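Local structure of protein LRIM1 (Anopheles gambiae, 3O53) at residues V184-K194 / P208-W218. The protein forms with the leucine-rich repeat protein APL1C a heterodimeric complex that regulates complement-like immunity in the mosquito; this chain is its leucine-rich repeat domain. Numbering follows the deposited sequence.
Sequences VKGQVVFAKLK and PEFQSAAGVTW
Ser-212 meets the backbone of Val-188 where two successive coils of the leucine-rich repeat solenoid lie against each other, the 3-10 segment 208-212 of one coil resting on the extended loop of the other. The evidence for a directed contact is the bond from Val-188 N to Ser-212 OG, 2.8 Å long and almost straight at 175°. A chi1 of -66° sets this hydroxyl beside its own backbone N and turns it to the neighbouring coil. Past the serine, Phe-190 turns its ring edge to the serine carbonyl, with Ser-212 O in the ring plane, 3.5 Å from CD2, while Val-188 CG1 sits over the centre of one face.

Glu-209 crosses Val-184 obliquely: its methylene CG lies 3.6 Å from Val-184 CG1. The glutamate chain, bent at its second torsion, carries OE2 to a water that also accepts from Val-184 N, and to Gly-207 N just before the 3-10 segment. Farther along, Leu-193 and Val-216 run alongside each other in the same direction, with CD2 of the leucine 3.7 Å from CG1 of the valine; Ala-213 CB borders the same methyl and also touches Leu-196 of strand 195-197.

Where the two segments run into neighbouring parallel strands, 195-197 and 218-220, Lys-194 O accepts two backbone bonds. Trp-218 N, 3.1 Å from Lys-194 O, approaches nearly along the carbonyl axis, whereas Thr-217 N, 2.8 Å from that oxygen, is tilted 21° from the carbonyl plane.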
ATOM      1  N   VAL A 184      15.576  -0.049   0.340  1.00 26.73           N
ATOM      2  CA  VAL A 184      14.810   1.188   0.348  1.00 27.71           C
ATOM      3  C   VAL A 184      15.795   2.346   0.238  1.00 29.95           C
ATOM      4  O   VAL A 184      16.869   2.311   0.822  1.00 30.96           O
ATOM      5  CB  VAL A 184      13.984   1.344   1.653  1.00 31.58           C
ATOM      6  CG1 VAL A 184      13.274   2.688   1.687  1.00 34.05           C
ATOM      7  CG2 VAL A 184      12.969   0.210   1.799  1.00 28.29           C
ATOM      8  N   LYS A 185      15.428   3.376  -0.507  1.00 24.39           N
ATOM      9  CA  LYS A 185      16.237   4.575  -0.561  1.00 29.51           C
ATOM     10  C   LYS A 185      15.326   5.764  -0.795  1.00 32.67           C
ATOM     11  O   LYS A 185      14.122   5.596  -0.938  1.00 30.07           O
ATOM     12  CB  LYS A 185      17.286   4.471  -1.673  1.00 39.24           C
ATOM     13  CG  LYS A 185      16.720   4.500  -3.078  1.00 39.52           C
ATOM     14  CD  LYS A 185      17.841   4.448  -4.107  1.00 53.21           C
ATOM     15  CE  LYS A 185      17.330   4.726  -5.516  1.00 69.29           C
ATOM     16  NZ  LYS A 185      18.430   4.765  -6.526  1.00 67.29           N
ATOM     17  N   GLY A 186      15.904   6.959  -0.825  1.00 29.43           N
ATOM     18  CA  GLY A 186      15.150   8.172  -1.082  1.00 35.57           C
ATOM     19  C   GLY A 186      14.957   8.989   0.176  1.00 41.14           C
ATOM     20  O   GLY A 186      14.664   8.450   1.243  1.00 39.55           O
ATOM     21  N   GLN A 187      15.134  10.299   0.054  1.00 41.71           N
ATOM     22  CA  GLN A 187      14.886  11.209   1.161  1.00 40.92           C
ATOM     23  C   GLN A 187      13.708  12.089   0.801  1.00 40.63           C
ATOM     24  O   GLN A 187      13.815  12.946  -0.062  1.00 39.47           O
ATOM     25  CB  GLN A 187      16.107  12.092   1.428  1.00 44.36           C
ATOM     26  CG  GLN A 187      17.394  11.329   1.641  1.00 58.86           C
ATOM     27  CD  GLN A 187      17.385  10.520   2.919  1.00 66.36           C
ATOM     28  OE1 GLN A 187      16.550  10.735   3.798  1.00 75.15           O
ATOM     29  NE2 GLN A 187      18.320   9.585   3.030  1.00 55.75           N
ATOM     30  N   VAL A 188      12.575  11.865   1.446  1.00 41.13           N
ATOM     31  CA  VAL A 188      11.425  12.724   1.243  1.00 41.15           C
ATOM     32  C   VAL A 188      10.866  13.120   2.599  1.00 42.93           C
ATOM     33  O   VAL A 188      10.776  12.301   3.511  1.00 35.89           O
ATOM     34  CB  VAL A 188      10.341  12.019   0.405  1.00 36.33           C
ATOM     35  CG1 VAL A 188       9.132  12.926   0.213  1.00 35.18           C
ATOM     36  CG2 VAL A 188      10.921  11.593  -0.940  1.00 36.95           C
ATOM     37  N   VAL A 189      10.511  14.387   2.741  1.00 37.26           N
ATOM     38  CA  VAL A 189       9.828  14.829   3.937  1.00 41.19           C
ATOM     39  C   VAL A 189       8.331  14.599   3.754  1.00 37.79           C
ATOM     40  O   VAL A 189       7.649  15.382   3.093  1.00 41.54           O
ATOM     41  CB  VAL A 189      10.121  16.308   4.247  1.00 51.76           C
ATOM     42  CG1 VAL A 189       9.375  16.747   5.505  1.00 53.08           C
ATOM     43  CG2 VAL A 189      11.628  16.525   4.410  1.00 47.11           C
ATOM     44  N   PHE A 190       7.835  13.504   4.322  1.00 37.91           N
ATOM     45  CA  PHE A 190       6.405  13.206   4.310  1.00 40.06           C
ATOM     46  C   PHE A 190       5.763  13.899   5.504  1.00 52.38           C
ATOM     47  O   PHE A 190       5.645  13.321   6.587  1.00 50.33           O
ATOM     48  CB  PHE A 190       6.162  11.692   4.365  1.00 33.86           C
ATOM     49  CG  PHE A 190       6.587  10.965   3.115  1.00 33.22           C
ATOM     50  CD1 PHE A 190       5.853  11.084   1.941  1.00 32.31           C
ATOM     51  CD2 PHE A 190       7.721  10.172   3.109  1.00 35.38           C
ATOM     52  CE1 PHE A 190       6.248  10.418   0.780  1.00 29.92           C
ATOM     53  CE2 PHE A 190       8.115   9.506   1.958  1.00 38.88           C
ATOM     54  CZ  PHE A 190       7.374   9.633   0.792  1.00 36.26           C
ATOM     55  N   ALA A 191       5.355  15.146   5.298  1.00 41.58           N
ATOM     56  CA  ALA A 191       4.897  15.997   6.389  1.00 46.22           C
ATOM     57  C   ALA A 191       3.735  15.387   7.172  1.00 43.76           C
ATOM     58  O   ALA A 191       3.596  15.625   8.370  1.00 45.05           O
ATOM     59  CB  ALA A 191       4.505  17.361   5.847  1.00 54.07           C
ATOM     60  N   LYS A 192       2.911  14.595   6.495  1.00 37.24           N
ATOM     61  CA  LYS A 192       1.689  14.073   7.094  1.00 40.30           C
ATOM     62  C   LYS A 192       1.704  12.569   7.376  1.00 33.64           C
ATOM     63  O   LYS A 192       0.711  12.022   7.840  1.00 28.67           O
ATOM     64  CB  LYS A 192       0.492  14.385   6.190  1.00 52.52           C
ATOM     65  CG  LYS A 192       0.177  15.862   6.068  1.00 76.45           C
ATOM     66  CD  LYS A 192      -1.254  16.075   5.618  1.00 95.24           C
ATOM     67  CE  LYS A 192      -1.662  17.533   5.735  1.00110.76           C
ATOM     68  NZ  LYS A 192      -3.136  17.696   5.616  1.00113.92           N
ATOM     69  N   LEU A 193       2.809  11.895   7.096  1.00 36.09           N
ATOM     70  CA  LEU A 193       2.828  10.438   7.208  1.00 31.70           C
ATOM     71  C   LEU A 193       2.567  10.019   8.652  1.00 29.59           C
ATOM     72  O   LEU A 193       3.302  10.401   9.555  1.00 34.67           O
ATOM     73  CB  LEU A 193       4.171   9.885   6.732  1.00 30.22           C
ATOM     74  CG  LEU A 193       4.246   8.359   6.593  1.00 32.44           C
ATOM     75  CD1 LEU A 193       3.241   7.888   5.554  1.00 28.87           C
ATOM     76  CD2 LEU A 193       5.667   7.911   6.228  1.00 28.68           C
ATOM     77  N   LYS A 194       1.504   9.254   8.865  1.00 27.75           N
ATOM     78  CA  LYS A 194       1.191   8.723  10.192  1.00 31.59           C
ATOM     79  C   LYS A 194       1.652   7.286  10.394  1.00 30.72           C
ATOM     80  O   LYS A 194       2.103   6.927  11.476  1.00 26.42           O
ATOM     81  CB  LYS A 194      -0.311   8.807  10.440  1.00 39.59           C
ATOM     82  CG  LYS A 194      -0.794  10.202  10.788  1.00 45.39           C
ATOM     83  CD  LYS A 194      -2.301  10.242  10.969  1.00 55.76           C
ATOM     84  CE  LYS A 194      -2.998  10.819   9.752  1.00 73.46           C
ATOM     85  NZ  LYS A 194      -2.696  12.270   9.580  1.00 84.22           N
ATOM     86  N   PRO A 208      19.427   5.703   6.184  1.00 37.19           N
ATOM     87  CA  PRO A 208      19.119   7.137   6.323  1.00 40.52           C
ATOM     88  C   PRO A 208      17.828   7.543   5.632  1.00 32.56           C
ATOM     89  O   PRO A 208      17.232   8.554   5.982  1.00 33.09           O
ATOM     90  CB  PRO A 208      20.312   7.826   5.645  1.00 44.13           C
ATOM     91  CG  PRO A 208      21.402   6.821   5.691  1.00 52.25           C
ATOM     92  CD  PRO A 208      20.736   5.486   5.543  1.00 42.79           C
ATOM     93  N   GLU A 209      17.414   6.755   4.651  1.00 27.97           N
ATOM     94  CA  GLU A 209      16.146   6.970   3.970  1.00 31.20           C
ATOM     95  C   GLU A 209      14.984   7.030   4.967  1.00 36.00           C
ATOM     96  O   GLU A 209      13.954   7.648   4.698  1.00 29.68           O
ATOM     97  CB  GLU A 209      15.904   5.847   2.956  1.00 34.93           C
ATOM     98  CG  GLU A 209      15.827   4.448   3.568  1.00 32.92           C
ATOM     99  CD  GLU A 209      17.186   3.753   3.705  1.00 42.22           C
ATOM    100  OE1 GLU A 209      18.233   4.390   3.444  1.00 38.34           O
ATOM    101  OE2 GLU A 209      17.196   2.551   4.063  1.00 36.31           O
ATOM    102  N   PHE A 210      15.150   6.397   6.123  1.00 29.10           N
ATOM    103  CA  PHE A 210      14.058   6.325   7.088  1.00 31.11           C
ATOM    104  C   PHE A 210      13.851   7.628   7.861  1.00 32.35           C
ATOM    105  O   PHE A 210      12.901   7.758   8.631  1.00 32.21           O
ATOM    106  CB  PHE A 210      14.228   5.108   8.007  1.00 24.61           C
ATOM    107  CG  PHE A 210      13.792   3.823   7.353  1.00 26.79           C
ATOM    108  CD1 PHE A 210      12.461   3.420   7.397  1.00 28.72           C
ATOM    109  CD2 PHE A 210      14.699   3.050   6.641  1.00 29.08           C
ATOM    110  CE1 PHE A 210      12.044   2.241   6.767  1.00 27.65           C
ATOM    111  CE2 PHE A 210      14.295   1.875   6.010  1.00 22.22           C
ATOM    112  CZ  PHE A 210      12.961   1.472   6.068  1.00 23.78           C
ATOM    113  N   GLN A 211      14.707   8.614   7.634  1.00 29.28           N
ATOM    114  CA  GLN A 211      14.406   9.943   8.149  1.00 38.14           C
ATOM    115  C   GLN A 211      13.148  10.443   7.434  1.00 38.82           C
ATOM    116  O   GLN A 211      12.429  11.295   7.952  1.00 36.65           O
ATOM    117  CB  GLN A 211      15.575  10.912   7.958  1.00 50.06           C
ATOM    118  CG  GLN A 211      15.498  12.144   8.875  1.00 67.45           C
ATOM    119  CD  GLN A 211      15.419  11.785  10.364  1.00 60.96           C
ATOM    120  OE1 GLN A 211      15.884  10.728  10.785  1.00 47.53           O
ATOM    121  NE2 GLN A 211      14.828  12.675  11.162  1.00 56.84           N
ATOM    122  N   SER A 212      12.873   9.889   6.251  1.00 30.83           N
ATOM    123  CA  SER A 212      11.625  10.178   5.542  1.00 35.12           C
ATOM    124  C   SER A 212      10.410   9.865   6.410  1.00 32.54           C
ATOM    125  O   SER A 212       9.339  10.407   6.195  1.00 35.32           O
ATOM    126  CB  SER A 212      11.528   9.360   4.254  1.00 33.66           C
ATOM    127  OG  SER A 212      12.520   9.749   3.325  1.00 34.16           O
ATOM    128  N   ALA A 213      10.580   8.982   7.387  1.00 33.18           N
ATOM    129  CA  ALA A 213       9.476   8.610   8.270  1.00 33.81           C
ATOM    130  C   ALA A 213       9.686   9.067   9.714  1.00 34.47           C
ATOM    131  O   ALA A 213       9.058   8.528  10.629  1.00 33.42           O
ATOM    132  CB  ALA A 213       9.261   7.093   8.224  1.00 26.28           C
ATOM    133  N   ALA A 214      10.552  10.058   9.919  1.00 28.38           N
ATOM    134  CA  ALA A 214      10.876  10.530  11.272  1.00 35.22           C
ATOM    135  C   ALA A 214       9.646  10.928  12.091  1.00 34.04           C
ATOM    136  O   ALA A 214       9.668  10.854  13.318  1.00 36.07           O
ATOM    137  CB  ALA A 214      11.852  11.702  11.217  1.00 35.61           C
ATOM    138  N   GLY A 215       8.583  11.349  11.417  1.00 34.47           N
ATOM    139  CA  GLY A 215       7.425  11.914  12.096  1.00 37.93           C
ATOM    140  C   GLY A 215       6.251  10.971  12.322  1.00 38.37           C
ATOM    141  O   GLY A 215       5.212  11.392  12.818  1.00 31.26           O
ATOM    142  N   VAL A 216       6.405   9.696  11.978  1.00 32.60           N
ATOM    143  CA  VAL A 216       5.286   8.757  12.056  1.00 32.01           C
ATOM    144  C   VAL A 216       4.862   8.451  13.484  1.00 34.53           C
ATOM    145  O   VAL A 216       5.635   8.611  14.425  1.00 32.98           O
ATOM    146  CB  VAL A 216       5.611   7.407  11.373  1.00 28.23           C
ATOM    147  CG1 VAL A 216       5.801   7.605   9.879  1.00 30.77           C
ATOM    148  CG2 VAL A 216       6.848   6.784  12.006  1.00 27.02           C
ATOM    149  N   THR A 217       3.617   8.003  13.613  1.00 28.94           N
ATOM    150  CA  THR A 217       3.076   7.509  14.867  1.00 31.57           C
ATOM    151  C   THR A 217       3.292   6.008  14.977  1.00 28.99           C
ATOM    152  O   THR A 217       3.516   5.477  16.056  1.00 30.16           O
ATOM    153  CB  THR A 217       1.560   7.797  14.928  1.00 36.83           C
ATOM    154  OG1 THR A 217       1.347   9.211  14.837  1.00 37.61           O
ATOM    155  CG2 THR A 217       0.950   7.270  16.219  1.00 40.79           C
ATOM    156  N   TRP A 218       3.236   5.322  13.840  1.00 31.62           N
ATOM    157  CA  TRP A 218       3.234   3.866  13.821  1.00 28.25           C
ATOM    158  C   TRP A 218       4.198   3.422  12.729  1.00 29.65           C
ATOM    159  O   TRP A 218       4.077   3.863  11.591  1.00 27.88           O
ATOM    160  CB  TRP A 218       1.809   3.397  13.511  1.00 26.93           C
ATOM    161  CG  TRP A 218       1.484   1.926  13.699  1.00 30.59           C
ATOM    162  CD1 TRP A 218       0.713   1.382  14.687  1.00 33.33           C
ATOM    163  CD2 TRP A 218       1.851   0.836  12.834  1.00 28.28           C
ATOM    164  NE1 TRP A 218       0.607   0.019  14.511  1.00 31.99           N
ATOM    165  CE2 TRP A 218       1.288  -0.337  13.381  1.00 25.55           C
ATOM    166  CE3 TRP A 218       2.616   0.740  11.664  1.00 26.69           C
ATOM    167  CZ2 TRP A 218       1.466  -1.593  12.796  1.00 25.28           C
ATOM    168  CZ3 TRP A 218       2.786  -0.510  11.079  1.00 24.81           C
ATOM    169  CH2 TRP A 218       2.215  -1.659  11.645  1.00 22.07           C
TER
HETATM  170  O   HOH W   1      17.181  -0.095   3.079  1.00 47.00           O
HETATM  171  O   HOH W   2       7.900  11.691   8.492  1.00 34.11           O
HETATM  172  O   HOH W   3       2.489  10.886  12.902  1.00 44.59           O